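Local coordinates for protein B-129 (Sulfolobus virus 1, PDB 2WBT) that probably binds DNA through two zinc fingers and is essential for virus function, at residues 60-65 against 102-107; 82-87 against 91-96; 108-113 against 117-122; 67-70 against 75-78; 31-34 against 39-42. One frame throughout, in Å; residues are numbered along the deposited sequence. Where two conformers were deposited one is given.

Interaction 1: 60-65 against 102-107; sequences SSYLYR and VCPVCK. With ZN (zinc ion), chain D.
The Y62 ring lies under V105, whose methyl CG2 sits over the centre of one face, 3.7 Å from the ring centroid and only 13° off the normal, a CH-pi contact. P104 reaches the same ring obliquely, its CG coming within 3.2 Å of Y62 CE1, with CB also close to CD1 and CE1. With CG anti to the backbone N (chi1 175°), Y62 holds its ring well out from helix 60-72, which brings it against P104 and V105. Tyrosine suits the place because its ring supplies a broad apolar face while the hydroxyl at its far end bonds to the carbonyl O of P78 in the first finger. Proline and valine offer compact hydrocarbon in return. The loop that presents them is wound round sulfur. V105 N donates to C103 SG at 3.5 Å, C106 N makes a weak bond to the same atom, and K107 N bonds to C103 O. C103 SG and C106 SG bind the zinc, which H119 and H124 complete. A Cys-X-X-Cys turn with backbone N-H groups directed at the first thiolate is the zinc knuckle of C2H2 fingers, here packed against helix 60-72.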
# COMPACT_ATOMS: atom_id res chain seq x y z
N SER A 60 0.48 -2.39 -7.79
CA SER A 60 -0.38 -3.16 -6.87
C SER A 60 -0.02 -4.64 -6.81
O SER A 60 -0.01 -5.24 -5.73
CB SER A 60 -1.85 -3.00 -7.27
OG SER A 60 -2.28 -1.66 -7.09
N SER A 61 0.24 -5.23 -7.98
CA SER A 61 0.70 -6.62 -8.07
C SER A 61 1.89 -6.87 -7.15
O SER A 61 1.96 -7.90 -6.48
CB SER A 61 1.10 -6.95 -9.51
OG SER A 61 1.29 -8.35 -9.68
N TYR A 62 2.82 -5.92 -7.11
CA TYR A 62 4.00 -6.00 -6.25
C TYR A 62 3.63 -5.92 -4.77
O TYR A 62 4.15 -6.68 -3.94
CB TYR A 62 4.98 -4.88 -6.58
CG TYR A 62 6.17 -4.83 -5.65
CD1 TYR A 62 7.30 -5.59 -5.91
CD2 TYR A 62 6.16 -4.03 -4.51
CE1 TYR A 62 8.39 -5.56 -5.05
CE2 TYR A 62 7.24 -4.00 -3.65
CZ TYR A 62 8.36 -4.76 -3.93
OH TYR A 62 9.44 -4.73 -3.08
N LEU A 63 2.73 -4.99 -4.45
CA LEU A 63 2.31 -4.72 -3.07
C LEU A 63 1.64 -5.94 -2.43
O LEU A 63 1.96 -6.30 -1.30
CB LEU A 63 1.37 -3.51 -3.05
CG LEU A 63 1.05 -2.85 -1.71
CD1 LEU A 63 0.90 -1.34 -1.86
CD2 LEU A 63 -0.21 -3.46 -1.09
N TYR A 64 0.74 -6.58 -3.16
CA TYR A 64 0.02 -7.76 -2.66
C TYR A 64 0.84 -9.04 -2.71
O TYR A 64 0.55 -10.00 -1.99
CB TYR A 64 -1.31 -7.92 -3.40
CG TYR A 64 -2.33 -6.92 -2.92
CD1 TYR A 64 -2.89 -7.03 -1.65
CD2 TYR A 64 -2.72 -5.85 -3.71
CE1 TYR A 64 -3.81 -6.11 -1.18
CE2 TYR A 64 -3.65 -4.92 -3.26
CZ TYR A 64 -4.19 -5.06 -1.99
OH TYR A 64 -5.12 -4.14 -1.54
N ARG A 65 1.87 -9.06 -3.55
CA ARG A 65 2.87 -10.14 -3.53
C ARG A 65 3.86 -9.94 -2.38
O ARG A 65 4.36 -10.91 -1.81
CB ARG A 65 3.60 -10.23 -4.87
CG ARG A 65 2.78 -10.94 -5.94
CD ARG A 65 3.50 -11.04 -7.28
NE ARG A 65 4.81 -11.69 -7.17
CZ ARG A 65 5.99 -11.13 -7.48
NH1 ARG A 65 6.06 -9.89 -7.96
NH2 ARG A 65 7.10 -11.83 -7.33
N VAL A 102 16.46 -4.54 -12.41
CA VAL A 102 15.24 -3.75 -12.53
C VAL A 102 14.49 -3.71 -11.20
O VAL A 102 14.38 -4.72 -10.51
CB VAL A 102 14.29 -4.31 -13.61
CG1 VAL A 102 13.21 -3.30 -13.94
CG2 VAL A 102 15.07 -4.68 -14.87
N CYS A 103 13.99 -2.53 -10.86
CA CYS A 103 13.18 -2.36 -9.65
C CYS A 103 11.78 -2.92 -9.89
O CYS A 103 11.09 -2.46 -10.81
CB CYS A 103 13.12 -0.88 -9.25
SG CYS A 103 11.91 -0.52 -7.94
N PRO A 104 11.34 -3.89 -9.05
CA PRO A 104 10.05 -4.57 -9.26
C PRO A 104 8.86 -3.62 -9.20
O PRO A 104 7.76 -3.99 -9.63
CB PRO A 104 9.99 -5.56 -8.09
CG PRO A 104 10.87 -4.99 -7.06
CD PRO A 104 12.00 -4.38 -7.82
N VAL A 105 9.08 -2.42 -8.68
CA VAL A 105 8.03 -1.43 -8.47
C VAL A 105 7.92 -0.45 -9.65
O VAL A 105 6.87 -0.37 -10.29
CB VAL A 105 8.28 -0.63 -7.17
CG1 VAL A 105 7.08 0.24 -6.85
CG2 VAL A 105 8.57 -1.58 -6.01
N CYS A 106 8.99 0.28 -9.92
CA CYS A 106 8.98 1.37 -10.92
C CYS A 106 9.61 1.02 -12.27
O CYS A 106 9.43 1.76 -13.23
CB CYS A 106 9.66 2.61 -10.36
SG CYS A 106 11.46 2.56 -10.41
N LYS A 107 10.34 -0.09 -12.33
CA LYS A 107 10.90 -0.60 -13.60
C LYS A 107 12.10 0.19 -14.12
O LYS A 107 12.41 0.14 -15.32
CB LYS A 107 9.81 -0.67 -14.68
CG LYS A 107 8.66 -1.57 -14.29
CD LYS A 107 9.06 -3.02 -14.42
CE LYS A 107 8.23 -3.91 -13.52
NZ LYS A 107 8.19 -5.32 -14.02
ZN ZN D . 11.65 1.66 -8.48

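Interaction 2: 82-87 against 91-96; sequences MPFSSS and KQHIRY. With ZN (zinc ion), chain C.
In the first C2H2-type finger, the contact beside the zinc is made where F84, at the end of the hairpin, meets H93 on the helix. The leading atom is F84 CZ, which lies over one face of the imidazole, offset toward its rim, 3.3 Å from H93 CG. The two planes are inclined at 35° with their centroids 4.7 Å apart, so the pair is oblique, neither a parallel stack nor a T. The phenyl also covers the methylene, with CZ 3.5 Å from H93 CB. A chi1 of 161° carries the imidazole of H93 off the helix toward the hairpin and lets NE2 bind the zinc at 2.3 Å. A phenylalanine suits this place because it can shield the histidine without competing for the metal; F84 also touches S89 and L90 of the helix.

At the start of the helix the segments meet again. S86 occupies the N-cap position, and K91 N donates to S87 O over 3.1 Å, at 157°, the bond of a first helical turn. K91's chain bends at chi3, which brings CE back to within 3.4 Å of S87 O, while CG passes the same oxygen; the aliphatic part of lysine can thus lie beside a backbone carbonyl at the surface.

C77, C80 and E98 complete the metal site, a glutamate standing where a classical finger has its second histidine. Hairpin phenylalanine against helical zinc-binding histidine is a signature of the beta-beta-alpha zinc finger.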
# COMPACT_ATOMS: atom_id res chain seq x y z
N MET A 82 10.60 -13.09 -2.39
CA MET A 82 10.59 -14.49 -1.94
C MET A 82 11.00 -14.58 -0.47
O MET A 82 12.02 -14.00 -0.07
CB MET A 82 11.51 -15.36 -2.80
CG MET A 82 11.09 -15.49 -4.27
SD MET A 82 9.44 -16.17 -4.57
CE MET A 82 8.47 -14.68 -4.76
N PRO A 83 10.21 -15.30 0.35
CA PRO A 83 10.49 -15.45 1.77
C PRO A 83 11.65 -16.40 2.05
O PRO A 83 11.85 -17.35 1.30
CB PRO A 83 9.18 -16.03 2.34
CG PRO A 83 8.34 -16.40 1.19
CD PRO A 83 9.00 -16.03 -0.06
N PHE A 84 12.38 -16.12 3.11
CA PHE A 84 13.49 -16.97 3.54
C PHE A 84 13.35 -17.33 5.01
O PHE A 84 12.70 -16.63 5.78
CB PHE A 84 14.82 -16.29 3.26
CG PHE A 84 15.18 -16.28 1.81
CD1 PHE A 84 15.91 -17.33 1.26
CD2 PHE A 84 14.77 -15.25 0.98
CE1 PHE A 84 16.23 -17.34 -0.09
CE2 PHE A 84 15.10 -15.25 -0.36
CZ PHE A 84 15.83 -16.29 -0.89
N SER A 85 13.98 -18.44 5.39
CA SER A 85 13.82 -19.02 6.72
C SER A 85 14.34 -18.09 7.82
O SER A 85 13.77 -18.04 8.91
CB SER A 85 14.54 -20.37 6.80
OG SER A 85 15.95 -20.21 6.71
N SER A 86 15.42 -17.38 7.53
CA SER A 86 16.07 -16.50 8.49
C SER A 86 16.70 -15.30 7.79
O SER A 86 16.71 -15.22 6.56
CB SER A 86 17.14 -17.27 9.27
OG SER A 86 18.07 -17.88 8.39
N SER A 87 17.21 -14.36 8.58
CA SER A 87 17.93 -13.20 8.05
C SER A 87 19.26 -13.62 7.43
O SER A 87 19.71 -13.01 6.45
CB SER A 87 18.18 -12.17 9.16
OG SER A 87 18.96 -12.73 10.21
N LYS A 91 20.20 -12.81 3.44
CA LYS A 91 21.34 -12.03 2.94
C LYS A 91 22.42 -12.88 2.27
O LYS A 91 23.31 -12.34 1.62
CB LYS A 91 21.93 -11.12 4.02
CG LYS A 91 22.62 -11.82 5.18
CD LYS A 91 22.99 -10.80 6.26
CE LYS A 91 21.78 -10.35 7.06
NZ LYS A 91 22.10 -9.21 7.97
N GLN A 92 22.35 -14.20 2.44
CA GLN A 92 23.12 -15.10 1.58
C GLN A 92 22.57 -15.01 0.16
O GLN A 92 23.32 -15.02 -0.81
CB GLN A 92 23.07 -16.55 2.07
CG GLN A 92 23.72 -17.54 1.10
CD GLN A 92 23.83 -18.93 1.66
OE1 GLN A 92 23.16 -19.86 1.19
NE2 GLN A 92 24.67 -19.10 2.68
N HIS A 93 21.25 -14.93 0.06
CA HIS A 93 20.56 -14.81 -1.23
C HIS A 93 20.87 -13.47 -1.89
O HIS A 93 21.16 -13.42 -3.08
CB HIS A 93 19.05 -14.96 -1.06
CG HIS A 93 18.24 -14.41 -2.21
ND1 HIS A 93 18.03 -15.12 -3.38
CD2 HIS A 93 17.57 -13.25 -2.35
CE1 HIS A 93 17.28 -14.40 -4.19
NE2 HIS A 93 16.98 -13.26 -3.59
N ILE A 94 20.77 -12.40 -1.11
CA ILE A 94 21.03 -11.06 -1.62
C ILE A 94 22.48 -10.89 -2.05
O ILE A 94 22.77 -10.32 -3.10
CB ILE A 94 20.65 -9.97 -0.59
CG1 ILE A 94 19.14 -9.79 -0.54
CG2 ILE A 94 21.31 -8.64 -0.94
CD1 ILE A 94 18.66 -8.89 0.57
N ARG A 95 23.40 -11.41 -1.23
CA ARG A 95 24.83 -11.29 -1.52
C ARG A 95 25.26 -12.12 -2.73
O ARG A 95 26.03 -11.63 -3.57
CB ARG A 95 25.66 -11.70 -0.30
CG ARG A 95 27.16 -11.64 -0.55
CD ARG A 95 27.95 -11.61 0.73
NE ARG A 95 29.39 -11.59 0.46
CZ ARG A 95 30.33 -11.53 1.40
NH1 ARG A 95 30.01 -11.49 2.69
NH2 ARG A 95 31.61 -11.51 1.04
N TYR A 96 24.77 -13.35 -2.83
CA TYR A 96 25.26 -14.30 -3.85
C TYR A 96 24.28 -14.67 -4.97
O TYR A 96 24.71 -15.04 -6.06
CB TYR A 96 25.75 -15.58 -3.17
CG TYR A 96 26.93 -15.37 -2.24
CD1 TYR A 96 28.23 -15.29 -2.74
CD2 TYR A 96 26.74 -15.25 -0.87
CE1 TYR A 96 29.31 -15.09 -1.89
CE2 TYR A 96 27.82 -15.05 -0.01
CZ TYR A 96 29.10 -14.97 -0.53
OH TYR A 96 30.17 -14.78 0.31
ZN ZN C . 15.57 -11.59 -4.35

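Interaction 3: 108-113 against 117-122; sequences KEFTST and LDHVCK. With ZN (zinc ion), chain D.
F110 and H119 form the close-packed half of this contact, and K108 the open half. F110 CZ lies over one face of the imidazole, toward its rim, 3.2 Å from H119 CG and nearly as close to CB. The rings are inclined to each other at 46°, an oblique pair. H119 projects from helix 113-122, and its first torsion (chi1 161°) swings the imidazole away from the backbone N, turning CB and the ring toward F110 while NE2 binds the zinc at 2.0 Å. Phenylalanine fits by covering the ligand with hydrocarbon alone. At the helix start S112 is the N-cap, and L117 N donates to T113 O at 2.9 Å; L117 CG lies near that same carbonyl oxygen.

On the solvent side the packing thins. In one of its two conformers K108 stretches an extended chain past the imidazole, no nearer than 4.0 Å between CD and H119 CE1. A water accepts from H119 ND1 at 2.9 Å and lies at the edge of the F110 ring, in its plane; in that conformer it probably also accepts from K108 NZ, the less certain leg of the bridge.

C103, C106 and H124 supply the other zinc ligands. Since ND1 donates to the water, its proton is probably on that nitrogen, which leaves the NE2 lone pair for the metal and makes the neutral imidazole the probable form.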
# COMPACT_ATOMS: atom_id res chain seq x y z
N LYS A 108 12.77 0.89 -13.21
CA LYS A 108 13.98 1.64 -13.52
C LYS A 108 15.18 0.70 -13.46
O LYS A 108 15.21 -0.21 -12.63
CB LYS A 108 14.14 2.77 -12.52
CG LYS A 108 15.26 3.72 -12.82
CD LYS A 108 15.48 4.67 -11.67
CE LYS A 108 16.88 5.17 -11.69
NZ LYS A 108 17.09 6.22 -10.64
N GLU A 109 16.17 0.91 -14.33
CA GLU A 109 17.30 -0.03 -14.45
C GLU A 109 18.62 0.51 -13.89
O GLU A 109 18.80 1.72 -13.77
CB GLU A 109 17.47 -0.45 -15.91
CG GLU A 109 17.85 -1.92 -16.08
CD GLU A 109 18.05 -2.34 -17.52
OE1 GLU A 109 17.64 -1.60 -18.43
OE2 GLU A 109 18.63 -3.43 -17.74
N PHE A 110 19.52 -0.41 -13.54
CA PHE A 110 20.76 -0.07 -12.83
C PHE A 110 21.98 -0.87 -13.27
O PHE A 110 21.87 -1.88 -13.97
CB PHE A 110 20.56 -0.25 -11.32
CG PHE A 110 19.41 0.54 -10.77
CD1 PHE A 110 18.14 -0.00 -10.71
CD2 PHE A 110 19.60 1.85 -10.34
CE1 PHE A 110 17.07 0.73 -10.22
CE2 PHE A 110 18.54 2.59 -9.85
CZ PHE A 110 17.27 2.02 -9.79
N THR A 111 23.15 -0.40 -12.84
CA THR A 111 24.43 -1.07 -13.09
C THR A 111 24.53 -2.36 -12.29
O THR A 111 24.81 -3.43 -12.83
CB THR A 111 25.62 -0.16 -12.69
OG1 THR A 111 25.53 1.08 -13.39
CG2 THR A 111 26.95 -0.84 -13.01
N SER A 112 24.30 -2.23 -10.98
CA SER A 112 24.40 -3.34 -10.04
C SER A 112 23.04 -3.58 -9.38
O SER A 112 22.19 -2.69 -9.35
CB SER A 112 25.44 -3.02 -8.97
OG SER A 112 25.13 -1.81 -8.29
N THR A 113 22.86 -4.78 -8.84
CA THR A 113 21.64 -5.11 -8.10
C THR A 113 21.65 -4.43 -6.72
O THR A 113 20.60 -4.26 -6.10
CB THR A 113 21.43 -6.64 -7.94
OG1 THR A 113 22.25 -7.14 -6.87
CG2 THR A 113 21.78 -7.36 -9.23
N LEU A 117 18.84 -2.23 -5.08
CA LEU A 117 18.44 -2.33 -3.67
C LEU A 117 18.29 -0.96 -3.02
O LEU A 117 17.24 -0.66 -2.43
CB LEU A 117 19.44 -3.16 -2.86
CG LEU A 117 19.32 -4.69 -2.88
CD1 LEU A 117 20.31 -5.31 -1.91
CD2 LEU A 117 17.90 -5.15 -2.58
N ASP A 118 19.34 -0.15 -3.11
CA ASP A 118 19.33 1.20 -2.53
C ASP A 118 18.16 2.01 -3.07
O ASP A 118 17.54 2.78 -2.33
CB ASP A 118 20.63 1.95 -2.84
CG ASP A 118 21.87 1.24 -2.32
OD1 ASP A 118 21.74 0.37 -1.43
OD2 ASP A 118 22.97 1.55 -2.80
N HIS A 119 17.86 1.84 -4.35
CA HIS A 119 16.75 2.54 -4.99
C HIS A 119 15.40 2.14 -4.40
O HIS A 119 14.58 3.00 -4.07
CB HIS A 119 16.75 2.31 -6.51
CG HIS A 119 15.44 2.60 -7.17
ND1 HIS A 119 15.05 3.87 -7.58
CD2 HIS A 119 14.42 1.76 -7.51
CE1 HIS A 119 13.85 3.80 -8.13
NE2 HIS A 119 13.45 2.53 -8.10
N VAL A 120 15.16 0.83 -4.26
CA VAL A 120 13.89 0.33 -3.72
C VAL A 120 13.69 0.75 -2.26
O VAL A 120 12.56 0.83 -1.78
CB VAL A 120 13.78 -1.20 -3.87
CG1 VAL A 120 12.48 -1.72 -3.26
CG2 VAL A 120 13.86 -1.60 -5.34
N CYS A 121 14.79 1.01 -1.56
CA CYS A 121 14.73 1.52 -0.19
C CYS A 121 14.57 3.04 -0.15
O CYS A 121 13.77 3.57 0.62
CB CYS A 121 15.99 1.13 0.58
SG CYS A 121 16.04 1.73 2.30
N LYS A 122 15.34 3.75 -0.97
CA LYS A 122 15.33 5.22 -0.96
C LYS A 122 14.07 5.83 -1.54
O LYS A 122 13.56 6.81 -1.00
CB LYS A 122 16.53 5.78 -1.72
CG LYS A 122 17.82 5.80 -0.91
CD LYS A 122 18.99 6.41 -1.69
CE LYS A 122 18.92 6.16 -3.20
NZ LYS A 122 20.25 6.33 -3.85
ZN ZN D . 11.65 1.66 -8.48
O HOH W 1 17.21 5.74 -7.87

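Interaction 4: 67-70 against 75-78; sequences LASK and FVCP. With ZN (zinc ion), chain C.
The flat group that V76 meets is the peptide joining S69 to K70: methyl CG2 stands over one face of it, 3.9 Å from K70 N and equally far from S69 C and O. The other flat group, the F75 ring, belongs to the far side of the strand; its CB points away from the helix, and the ring rests on S87 and L90 of helix 87-96. V76's second methyl, CG1, approaches S69 CB to 3.8 Å. A chi1 of -173° thus sets one branch of the valine on a side chain and the other on the backbone. A beta-branched residue suits both that fork and an extended strand. Here helix 60-72 backs onto the hairpin of the first zinc finger, in which strand 75-76 pairs antiparallel with strand 83-84 and C77 SG binds the zinc at 2.3 Å. Serine is small enough to let the strand come close, and its OG bonds chiefly to L81 O, with R65 O sharing its hydrogen. Of K70's side chain, CG comes nearest the valine, 4.1 Å from V76 CG2; the chain bends at chi2 and chi4, and NZ bonds to OD1 of N125 of the second subunit.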
# COMPACT_ATOMS: atom_id res chain seq x y z
N LEU A 67 3.00 -8.47 0.53
CA LEU A 67 2.20 -8.80 1.72
C LEU A 67 2.02 -10.31 1.87
O LEU A 67 2.08 -10.84 2.98
CB LEU A 67 0.84 -8.11 1.66
CG LEU A 67 0.86 -6.58 1.66
CD1 LEU A 67 -0.54 -6.03 1.40
CD2 LEU A 67 1.42 -6.04 2.95
N ALA A 68 1.78 -11.00 0.75
CA ALA A 68 1.65 -12.46 0.74
C ALA A 68 2.94 -13.14 1.21
O ALA A 68 2.89 -14.12 1.96
CB ALA A 68 1.27 -12.94 -0.65
N SER A 69 4.08 -12.62 0.77
CA SER A 69 5.39 -13.14 1.17
C SER A 69 5.68 -12.83 2.64
O SER A 69 6.17 -13.69 3.37
CB SER A 69 6.49 -12.55 0.30
OG SER A 69 6.27 -12.87 -1.07
N LYS A 70 5.39 -11.60 3.04
CA LYS A 70 5.58 -11.17 4.43
C LYS A 70 4.78 -11.99 5.45
O LYS A 70 5.17 -12.11 6.61
CB LYS A 70 5.27 -9.68 4.60
CG LYS A 70 6.51 -8.80 4.56
CD LYS A 70 7.31 -8.94 5.85
CE LYS A 70 8.62 -8.20 5.76
NZ LYS A 70 8.37 -6.75 5.56
N PHE A 75 11.35 -12.39 6.74
CA PHE A 75 12.55 -12.19 5.94
C PHE A 75 12.26 -12.37 4.45
O PHE A 75 12.23 -13.48 3.94
CB PHE A 75 13.64 -13.15 6.40
CG PHE A 75 13.86 -13.13 7.89
CD1 PHE A 75 13.41 -14.17 8.69
CD2 PHE A 75 14.49 -12.05 8.49
CE1 PHE A 75 13.61 -14.14 10.07
CE2 PHE A 75 14.68 -12.01 9.86
CZ PHE A 75 14.24 -13.06 10.65
N VAL A 76 12.06 -11.24 3.77
CA VAL A 76 11.70 -11.22 2.36
C VAL A 76 12.66 -10.32 1.58
O VAL A 76 13.16 -9.32 2.10
CB VAL A 76 10.26 -10.70 2.15
CG1 VAL A 76 9.84 -10.84 0.69
CG2 VAL A 76 9.29 -11.44 3.05
N CYS A 77 12.92 -10.70 0.34
CA CYS A 77 13.78 -9.93 -0.56
C CYS A 77 12.94 -8.92 -1.35
O CYS A 77 11.97 -9.30 -2.00
CB CYS A 77 14.51 -10.86 -1.52
SG CYS A 77 15.69 -10.04 -2.60
N PRO A 78 13.32 -7.63 -1.31
CA PRO A 78 12.53 -6.62 -2.01
C PRO A 78 12.51 -6.80 -3.52
O PRO A 78 11.50 -6.49 -4.16
CB PRO A 78 13.23 -5.30 -1.63
CG PRO A 78 14.05 -5.63 -0.44
CD PRO A 78 14.48 -7.03 -0.63
ZN ZN C . 15.57 -11.59 -4.35

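Interaction 5: 31-34 against 39-42; sequences RYHQ and QKRL
K40 lays its side chain across the end of helix 26-32, and Y32 receives most of it. K40 CG is 3.9 Å from both CZ and OH of Y32, an oblique approach to the phenol end of the ring. Farther along, CE comes to 3.2 Å from the carbonyl O of Y32, and NZ lies 3.9 Å from H33 CA. The amino group is still 4.1 Å from Y32 O, too far for a direct bond, so the contact is mainly one of methylenes against ring and backbone. The lysine chain is extended beyond CG, which is what lets one residue span from the tyrosine hydroxyl to the backbone at the helix end. Its positive charge would probably be welcome there, since the carbonyls at a helix C terminus carry partial negative charge.

In the next shell, H33 is the first residue to leave helical geometry. One face of its imidazole is covered by Y32 CD1, toward the rim, while ND1 lies at the edge of the tyrosine ring, in its plane, and is hydrogen-bonded with L29 O. These contacts help to orient the two rings. On the other segment, Q39 OE1 accepts from T36 N just before helix 37-52, and R41 pairs with E38 in a salt bridge. Y32 also packs on I20 of the second subunit, and Q39 on P54 of that subunit.

This is an ordinary short-loop connection between successive helices, with the lysine of the second lying on the C-terminal end of the first.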
# COMPACT_ATOMS: atom_id res chain seq x y z
N ARG A 31 -20.70 -10.57 2.25
CA ARG A 31 -19.44 -10.51 2.99
C ARG A 31 -18.92 -9.07 3.14
O ARG A 31 -18.18 -8.78 4.07
CB ARG A 31 -18.37 -11.38 2.31
CG ARG A 31 -17.16 -11.70 3.17
CD ARG A 31 -16.12 -12.54 2.44
NE ARG A 31 -16.61 -13.88 2.10
CZ ARG A 31 -15.83 -14.92 1.80
NH1 ARG A 31 -14.50 -14.81 1.80
NH2 ARG A 31 -16.39 -16.09 1.51
N TYR A 32 -19.32 -8.19 2.22
CA TYR A 32 -18.97 -6.77 2.32
C TYR A 32 -19.79 -6.07 3.42
O TYR A 32 -19.24 -5.32 4.22
CB TYR A 32 -19.17 -6.04 0.99
CG TYR A 32 -18.93 -4.55 1.11
CD1 TYR A 32 -19.97 -3.67 1.39
CD2 TYR A 32 -17.65 -4.01 0.97
CE1 TYR A 32 -19.76 -2.31 1.52
CE2 TYR A 32 -17.42 -2.65 1.09
CZ TYR A 32 -18.48 -1.80 1.36
OH TYR A 32 -18.26 -0.45 1.48
N HIS A 33 -21.10 -6.32 3.44
CA HIS A 33 -21.97 -5.79 4.49
C HIS A 33 -21.89 -6.64 5.78
O HIS A 33 -22.76 -6.54 6.65
CB HIS A 33 -23.42 -5.67 4.00
CG HIS A 33 -23.61 -4.62 2.95
ND1 HIS A 33 -23.38 -4.84 1.61
CD2 HIS A 33 -24.00 -3.32 3.05
CE1 HIS A 33 -23.62 -3.74 0.93
NE2 HIS A 33 -24.00 -2.80 1.78
N GLN A 34 -20.86 -7.47 5.87
CA GLN A 34 -20.49 -8.17 7.10
C GLN A 34 -19.21 -7.56 7.70
O GLN A 34 -18.80 -7.93 8.80
CB GLN A 34 -20.27 -9.65 6.81
CG GLN A 34 -20.71 -10.58 7.93
CD GLN A 34 -20.83 -12.02 7.47
OE1 GLN A 34 -21.89 -12.64 7.61
NE2 GLN A 34 -19.75 -12.56 6.91
N GLN A 39 -13.65 -1.25 8.73
CA GLN A 39 -13.10 -1.95 7.56
C GLN A 39 -13.58 -1.30 6.26
O GLN A 39 -12.79 -1.10 5.33
CB GLN A 39 -13.49 -3.43 7.58
CG GLN A 39 -12.72 -4.25 8.60
CD GLN A 39 -13.31 -5.63 8.82
OE1 GLN A 39 -14.53 -5.81 8.83
NE2 GLN A 39 -12.45 -6.63 9.00
N LYS A 40 -14.87 -0.99 6.19
CA LYS A 40 -15.46 -0.28 5.05
C LYS A 40 -14.79 1.08 4.83
O LYS A 40 -14.61 1.51 3.69
CB LYS A 40 -16.96 -0.10 5.25
CG LYS A 40 -17.76 -1.39 5.18
CD LYS A 40 -19.17 -1.22 5.71
CE LYS A 40 -19.95 -2.52 5.66
NZ LYS A 40 -21.28 -2.40 6.33
N ARG A 41 -14.44 1.75 5.93
CA ARG A 41 -13.75 3.04 5.87
C ARG A 41 -12.37 2.90 5.21
O ARG A 41 -12.00 3.71 4.36
CB ARG A 41 -13.59 3.64 7.27
CG ARG A 41 -13.20 5.12 7.24
CD ARG A 41 -12.79 5.66 8.61
NE ARG A 41 -11.58 5.03 9.15
CZ ARG A 41 -10.34 5.21 8.68
NH1 ARG A 41 -10.11 5.98 7.62
NH2 ARG A 41 -9.32 4.59 9.26
N LEU A 42 -11.63 1.88 5.61
CA LEU A 42 -10.31 1.58 5.04
C LEU A 42 -10.38 1.27 3.54
O LEU A 42 -9.51 1.69 2.78
CB LEU A 42 -9.65 0.41 5.77
CG LEU A 42 -9.20 0.66 7.21
CD1 LEU A 42 -8.88 -0.65 7.91
CD2 LEU A 42 -8.01 1.60 7.26

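Near the N terminus, interaction 5 closes a short loop between helices 26-32 and 37-52, far from both zinc ions. Helix 60-72 then opens interaction 1, the longest closure, which is completed only at 102-107 in the second finger. Within that span lie, one after the other, interaction 4, which ties the same helix to the first hairpin strand, and interaction 2, which joins the hairpin to the helix of the first finger. Interaction 3 follows interaction 1 and joins the loop of the second finger to its helix; no two loops cross. Interactions 2 and 4 share one zinc, interactions 1 and 3 the other, while I94 against L117 links the two finger helices.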